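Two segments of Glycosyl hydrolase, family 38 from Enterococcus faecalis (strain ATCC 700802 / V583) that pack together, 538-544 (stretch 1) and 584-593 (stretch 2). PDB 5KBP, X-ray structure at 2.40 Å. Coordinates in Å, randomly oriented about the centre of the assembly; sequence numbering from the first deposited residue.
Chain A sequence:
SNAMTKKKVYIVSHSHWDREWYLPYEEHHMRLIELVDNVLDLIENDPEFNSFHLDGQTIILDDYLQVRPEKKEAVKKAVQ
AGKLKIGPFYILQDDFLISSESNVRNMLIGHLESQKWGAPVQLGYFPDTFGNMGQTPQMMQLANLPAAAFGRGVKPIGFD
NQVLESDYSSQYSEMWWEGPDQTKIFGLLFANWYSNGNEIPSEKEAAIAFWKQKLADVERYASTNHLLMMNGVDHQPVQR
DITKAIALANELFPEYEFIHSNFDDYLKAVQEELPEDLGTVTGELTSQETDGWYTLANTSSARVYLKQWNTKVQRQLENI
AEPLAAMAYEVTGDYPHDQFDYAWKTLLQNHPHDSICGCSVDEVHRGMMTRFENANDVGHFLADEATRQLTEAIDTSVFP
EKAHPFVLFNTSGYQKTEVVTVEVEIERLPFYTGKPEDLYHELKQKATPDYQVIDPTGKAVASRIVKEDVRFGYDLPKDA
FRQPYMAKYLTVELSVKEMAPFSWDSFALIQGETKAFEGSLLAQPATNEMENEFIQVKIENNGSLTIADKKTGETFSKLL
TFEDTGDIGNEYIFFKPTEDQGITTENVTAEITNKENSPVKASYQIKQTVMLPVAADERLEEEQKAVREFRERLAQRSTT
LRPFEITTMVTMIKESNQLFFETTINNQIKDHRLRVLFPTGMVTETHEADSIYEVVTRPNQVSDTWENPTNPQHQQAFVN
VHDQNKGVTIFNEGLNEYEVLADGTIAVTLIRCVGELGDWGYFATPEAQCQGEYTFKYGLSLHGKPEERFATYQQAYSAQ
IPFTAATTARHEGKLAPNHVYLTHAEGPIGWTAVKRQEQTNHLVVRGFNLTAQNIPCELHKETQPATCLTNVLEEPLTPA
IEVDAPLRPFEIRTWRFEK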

# COMPACT_ATOMS: atom_id res chain seq x y z
N LYS A 538 -19.38 -40.33 -6.34
CA LYS A 538 -20.20 -40.22 -7.54
C LYS A 538 -20.57 -38.75 -7.73
O LYS A 538 -21.02 -38.10 -6.78
CB LYS A 538 -21.46 -41.09 -7.45
CG LYS A 538 -22.53 -40.77 -8.50
CD LYS A 538 -22.02 -41.00 -9.92
CE LYS A 538 -23.08 -40.67 -10.96
NZ LYS A 538 -24.27 -41.56 -10.85
N ILE A 539 -20.38 -38.24 -8.94
CA ILE A 539 -20.74 -36.88 -9.29
C ILE A 539 -22.00 -36.95 -10.15
O ILE A 539 -21.95 -37.39 -11.30
CB ILE A 539 -19.61 -36.15 -10.02
CG1 ILE A 539 -18.34 -36.16 -9.17
CG2 ILE A 539 -20.01 -34.72 -10.34
CD1 ILE A 539 -17.20 -35.37 -9.76
N GLU A 540 -23.12 -36.52 -9.58
CA GLU A 540 -24.40 -36.57 -10.28
C GLU A 540 -24.47 -35.49 -11.35
O GLU A 540 -23.72 -34.51 -11.34
CB GLU A 540 -25.55 -36.40 -9.29
CG GLU A 540 -25.42 -37.23 -8.02
CD GLU A 540 -25.67 -38.71 -8.25
OE1 GLU A 540 -26.21 -39.06 -9.31
OE2 GLU A 540 -25.33 -39.51 -7.36
N ASN A 541 -25.40 -35.68 -12.30
CA ASN A 541 -25.71 -34.64 -13.26
C ASN A 541 -26.17 -33.36 -12.57
O ASN A 541 -26.06 -32.27 -13.15
CB ASN A 541 -26.79 -35.12 -14.24
CG ASN A 541 -26.40 -36.41 -14.93
OD1 ASN A 541 -25.24 -36.61 -15.31
ND2 ASN A 541 -27.37 -37.31 -15.10
N ASN A 542 -26.70 -33.48 -11.35
CA ASN A 542 -26.97 -32.31 -10.52
C ASN A 542 -25.71 -31.47 -10.33
O ASN A 542 -25.77 -30.24 -10.30
CB ASN A 542 -27.51 -32.78 -9.17
CG ASN A 542 -28.10 -31.66 -8.33
OD1 ASN A 542 -27.87 -30.49 -8.59
ND2 ASN A 542 -28.86 -32.03 -7.31
N GLY A 543 -24.56 -32.12 -10.21
CA GLY A 543 -23.34 -31.48 -9.78
C GLY A 543 -23.00 -31.74 -8.33
O GLY A 543 -21.87 -31.45 -7.91
N SER A 544 -23.95 -32.26 -7.56
CA SER A 544 -23.72 -32.62 -6.18
C SER A 544 -22.95 -33.94 -6.09
O SER A 544 -22.82 -34.68 -7.07
CB SER A 544 -25.05 -32.73 -5.43
OG SER A 544 -25.93 -33.63 -6.08
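Stretch 2, residues 584-593: TTENVTAEIT

Stretch 1 leaves a strand at Ile539 and folds into a tight turn, closed by two backbone hydrogen bonds: Gly543 N to Glu540 O at 2.8 Å and Glu540 N to Ser544 O at 3.1 Å. This turn is the platform on which stretch 2 lies, as a bend at Thr585 to Asn587, then an extended segment from Val588 that is a strand from Glu591. The contacts run broadly in reverse order, Thr585 and Glu586 meeting Asn542 and Ile592 meeting Ile539 and Glu540. Locally the nearest CA pairs step forward together, Asn542 with Thr589 at 5.7 Å and Gly543 with Ala590 at 5.3 Å, and mark the register.

Stretch 2 enters at Thr584, extended at phi/psi -123/162 and out of reach of the turn. Thr584 OG1 accepts a hydrogen bond from Glu586 N at 3.3 Å, across the start of the bend. Thr585 and Glu586, with phi/psi of -91/9 and -64/-30, bring their carbonyls to the side chain of Asn542. As modelled, Asn542 OD1 lies 2.7 Å from Thr585 O and 2.8 Å from Glu586 O, but this amide is probably turned over, so the roles of its two end atoms should not be read from the model. The CA-to-CB bond of Asn542 points away from stretch 2, yet chi1 near t brings the end of the side chain nearer. The side chain of Glu586 starts away from stretch 1, as does that of Asn587, which is modelled only to CB.

At Val588 the backbone extends (-136/143). Val588 O sits 3.4 Å from Asn541 O and 3.3 Å from Asn542 O; all three are acceptors, so these are close approaches without hydrogen bonds. Thr589 turns its side chain away, and the next residue supplies the donor: Ala590 N bonds to Asn541 O at 3.1 Å, nearly straight at 171°. It is the one clear hydrogen bond between the stretches.

Ala590 points its CB toward the turn, with Ala590 CB 3.9 Å from Gly543 CA. The small methyl meets a residue with no side chain: an ideal CB on Gly543 would come within 3.3 Å of Ala590 CB. The positive phi of Gly543 (100/-13) independently calls for glycine, since a CB there would also jam against the preceding carbonyl oxygen.

Glu591 begins the strand and faces away, then the alternation returns Ile592 toward stretch 1. Ile592 CD1 packs 3.7 Å from Ile539 CG2 and lies 3.2 Å from Glu540 O, at the start of the turn. Thr593 is already out of reach. The rules are compact: one straight backbone bond, a glycine facing an alanine, and an isoleucine pair beside the turn.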

# COMPACT_ATOMS: atom_id res chain seq x y z
N THR A 584 -30.47 -22.09 -5.81
CA THR A 584 -29.57 -23.21 -5.56
C THR A 584 -29.22 -23.91 -6.87
O THR A 584 -29.90 -23.76 -7.89
CB THR A 584 -30.21 -24.22 -4.59
OG1 THR A 584 -29.26 -25.25 -4.29
CG2 THR A 584 -31.44 -24.85 -5.22
N THR A 585 -28.14 -24.68 -6.82
CA THR A 585 -27.72 -25.51 -7.94
C THR A 585 -28.31 -26.92 -7.89
O THR A 585 -27.92 -27.77 -8.68
CB THR A 585 -26.20 -25.60 -8.00
OG1 THR A 585 -25.70 -26.17 -6.79
CG2 THR A 585 -25.59 -24.22 -8.19
N GLU A 586 -29.25 -27.17 -6.96
CA GLU A 586 -29.83 -28.50 -6.83
C GLU A 586 -30.59 -28.91 -8.08
O GLU A 586 -30.67 -30.11 -8.40
CB GLU A 586 -30.75 -28.55 -5.61
CG GLU A 586 -31.32 -29.93 -5.31
CD GLU A 586 -32.50 -29.89 -4.36
OE1 GLU A 586 -33.04 -28.79 -4.13
OE2 GLU A 586 -32.88 -30.96 -3.85
N ASN A 587 -31.17 -27.95 -8.80
CA ASN A 587 -31.91 -28.25 -10.02
C ASN A 587 -31.23 -27.63 -11.23
O ASN A 587 -31.83 -26.80 -11.92
CB ASN A 587 -33.35 -27.76 -9.89
N VAL A 588 -29.98 -28.02 -11.48
CA VAL A 588 -29.18 -27.47 -12.57
C VAL A 588 -28.47 -28.62 -13.27
O VAL A 588 -28.05 -29.59 -12.63
CB VAL A 588 -28.17 -26.42 -12.05
CG1 VAL A 588 -27.25 -25.94 -13.17
CG2 VAL A 588 -28.89 -25.24 -11.42
N THR A 589 -28.34 -28.51 -14.60
CA THR A 589 -27.60 -29.48 -15.39
C THR A 589 -26.14 -29.05 -15.44
O THR A 589 -25.79 -28.10 -16.15
CB THR A 589 -28.18 -29.61 -16.79
OG1 THR A 589 -29.56 -30.00 -16.70
CG2 THR A 589 -27.41 -30.64 -17.60
N ALA A 590 -25.28 -29.75 -14.70
CA ALA A 590 -23.87 -29.40 -14.64
C ALA A 590 -23.11 -30.02 -15.80
O ALA A 590 -23.55 -30.99 -16.43
CB ALA A 590 -23.26 -29.86 -13.31
N GLU A 591 -21.95 -29.44 -16.09
CA GLU A 591 -21.04 -29.94 -17.12
C GLU A 591 -19.84 -30.56 -16.41
O GLU A 591 -18.99 -29.83 -15.87
CB GLU A 591 -20.61 -28.83 -18.07
CG GLU A 591 -19.66 -29.29 -19.17
CD GLU A 591 -19.21 -28.16 -20.06
OE1 GLU A 591 -19.69 -27.02 -19.88
OE2 GLU A 591 -18.37 -28.40 -20.96
N ILE A 592 -19.76 -31.88 -16.41
CA ILE A 592 -18.74 -32.62 -15.68
C ILE A 592 -17.71 -33.13 -16.67
O ILE A 592 -18.06 -33.74 -17.69
CB ILE A 592 -19.36 -33.78 -14.88
CG1 ILE A 592 -20.70 -33.35 -14.28
CG2 ILE A 592 -18.41 -34.24 -13.78
CD1 ILE A 592 -21.52 -34.49 -13.73
N THR A 593 -16.43 -32.89 -16.37
CA THR A 593 -15.34 -33.31 -17.23
C THR A 593 -14.19 -33.81 -16.37
O THR A 593 -13.75 -33.12 -15.45
CB THR A 593 -14.86 -32.16 -18.13
OG1 THR A 593 -15.96 -31.66 -18.89
CG2 THR A 593 -13.76 -32.64 -19.07